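Local coordinates for ochratoxinase (Aspergillus niger, PDB 4C65), which is a zinc-dependent amidohydrolase and carboxypeptidase that degrades ochratoxin A, hydrolysing it to ochratoxin alpha and L-phenylalanine, at residues A250-A255 with K261-V266. Residues are numbered along the deposited sequence; the frame is centred on the assembly and turned at random.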
loop_
_atom_site.group_PDB
_atom_site.type_symbol
_atom_site.label_atom_id
_atom_site.label_comp_id
_atom_site.label_asym_id
_atom_site.label_seq_id
_atom_site.Cartn_x
_atom_site.Cartn_y
_atom_site.Cartn_z
ATOM N N ALA A 250 -7.555 1.958 39.688
ATOM C CA ALA A 250 -6.454 1.313 38.922
ATOM C C ALA A 250 -5.819 2.308 37.934
ATOM O O ALA A 250 -4.593 2.447 37.878
ATOM C CB ALA A 250 -6.949 0.082 38.183
ATOM N N GLY A 251 -6.663 2.977 37.155
ATOM C CA GLY A 251 -6.201 3.955 36.183
ATOM C C GLY A 251 -5.608 5.200 36.823
ATOM O O GLY A 251 -4.557 5.685 36.381
ATOM N N ILE A 252 -6.263 5.700 37.873
ATOM C CA ILE A 252 -5.753 6.841 38.637
ATOM C C ILE A 252 -4.340 6.575 39.129
ATOM O O ILE A 252 -3.449 7.375 38.922
ATOM C CB ILE A 252 -6.635 7.179 39.851
ATOM C CG1 ILE A 252 -8.032 7.611 39.402
ATOM C CG2 ILE A 252 -6.008 8.288 40.668
ATOM C CD1 ILE A 252 -9.034 7.783 40.540
ATOM N N MET A 253 -4.140 5.435 39.774
ATOM C CA MET A 253 -2.835 5.103 40.349
ATOM C C MET A 253 -1.774 4.876 39.274
ATOM O O MET A 253 -0.632 5.279 39.443
ATOM C CB MET A 253 -2.937 3.880 41.260
ATOM C CG MET A 253 -3.836 4.096 42.474
ATOM S SD MET A 253 -3.200 5.361 43.588
ATOM C CE MET A 253 -1.968 4.370 44.424
ATOM N N ALA A 254 -2.144 4.250 38.175
ATOM C CA ALA A 254 -1.175 4.034 37.118
ATOM C C ALA A 254 -0.742 5.376 36.513
ATOM O O ALA A 254 0.435 5.562 36.185
ATOM C CB ALA A 254 -1.739 3.112 36.046
ATOM N N ALA A 255 -1.680 6.310 36.383
ATOM C CA ALA A 255 -1.371 7.622 35.810
ATOM C C ALA A 255 -0.441 8.381 36.746
ATOM O O ALA A 255 0.486 9.036 36.304
ATOM C CB ALA A 255 -2.633 8.404 35.557
ATOM N N LYS A 261 0.578 14.795 35.491
ATOM C CA LYS A 261 0.504 15.937 36.376
ATOM C C LYS A 261 -0.861 16.556 36.410
ATOM O O LYS A 261 -1.102 17.480 37.146
ATOM C CB LYS A 261 1.562 16.964 36.009
ATOM C CG LYS A 261 2.974 16.485 36.286
ATOM C CD LYS A 261 3.233 16.239 37.772
ATOM C CE LYS A 261 4.319 17.146 38.303
ATOM N NZ LYS A 261 3.830 18.110 39.341
ATOM N N SER A 262 -1.780 16.022 35.623
ATOM C CA SER A 262 -3.154 16.484 35.635
ATOM C C SER A 262 -4.062 15.284 35.436
ATOM O O SER A 262 -3.793 14.431 34.603
ATOM C CB SER A 262 -3.338 17.529 34.525
ATOM O OG SER A 262 -4.690 17.946 34.400
ATOM N N LEU A 263 -5.112 15.177 36.226
ATOM C CA LEU A 263 -6.033 14.064 36.090
ATOM C C LEU A 263 -7.413 14.595 35.857
ATOM O O LEU A 263 -7.835 15.561 36.525
ATOM C CB LEU A 263 -6.032 13.197 37.346
ATOM C CG LEU A 263 -4.686 12.620 37.726
ATOM C CD1 LEU A 263 -4.814 11.884 39.053
ATOM C CD2 LEU A 263 -4.140 11.705 36.649
ATOM N N GLU A 264 -8.138 13.939 34.957
ATOM C CA GLU A 264 -9.493 14.345 34.643
ATOM C C GLU A 264 -10.527 13.353 35.179
ATOM O O GLU A 264 -10.282 12.148 35.166
ATOM C CB GLU A 264 -9.637 14.524 33.141
ATOM C CG GLU A 264 -8.372 14.965 32.454
ATOM C CD GLU A 264 -8.109 16.411 32.863
ATOM O OE1 GLU A 264 -9.051 17.234 32.703
ATOM O OE2 GLU A 264 -6.989 16.736 33.335
ATOM N N HIS A 265 -11.666 13.886 35.609
ATOM C CA HIS A 265 -12.762 13.121 36.171
ATOM C C HIS A 265 -12.422 12.596 37.555
ATOM O O HIS A 265 -13.065 12.970 38.545
ATOM C CB HIS A 265 -13.206 11.977 35.239
ATOM C CG HIS A 265 -13.201 12.350 33.791
ATOM N ND1 HIS A 265 -13.971 13.371 33.288
ATOM C CD2 HIS A 265 -12.487 11.870 32.750
ATOM C CE1 HIS A 265 -13.736 13.505 31.998
ATOM N NE2 HIS A 265 -12.847 12.596 31.643
ATOM N N VAL A 266 -11.439 11.706 37.609
ATOM C CA VAL A 266 -10.890 11.190 38.849
ATOM C C VAL A 266 -11.972 10.627 39.746
ATOM O O VAL A 266 -11.893 10.724 40.968
ATOM C CB VAL A 266 -10.072 12.248 39.611
ATOM C CG1 VAL A 266 -8.826 11.602 40.186
ATOM C CG2 VAL A 266 -9.638 13.397 38.715
#
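I252 and A255, three residues apart on one face of helix 249-258, rest on L263 and V266 of the strand and its trailing loop, and methyl groups do nearly all the touching. L263 points its CB at the helix, and with CG anti to its own carbonyl carbon (chi1 -58°) its two methyls divide between two helical residues. CD2 of L263 goes to A255, 3.8 Å from its CB, while CD1 lies 4.1 Å from CG2 of I252. The isoleucine is forked in the same spirit. Its CG2 is anti to the backbone N and takes the leucine, whereas its CG1, beside that N, carries the extended arm (chi2 172°) on to V266, where CD1 of I252 sits 3.8 Å from CG1 of V266. I252 crosses both of these side chains at about a right angle. The interface is small and essentially apolar, and its four residues are buried; V246 and A244 of strand 242-246 and V273 and M277 of helix 271-280 add to the same hydrophobic layer.

On the other side of the strand the chemistry is polar. S262 OG donates to E264 OE2 (2.8 Å), meeting it nearly along the C-O axis. That oxygen also pairs with R113 and S243, while OE1 of E264 bonds ND1 of H69, a zinc ligand, an arrangement consistent with a second-shell residue that positions this ligand. One residue past the corner at E264, H265 binds the second zinc. Helix 249-258 is the crossover between strands 242-246 and 262-263, parallel neighbours in one sheet; this beta-alpha-beta unit is the repeating element of the twisted TIM barrel of amidohydrolases, with metal ligands carried at the C-terminal ends of the strands.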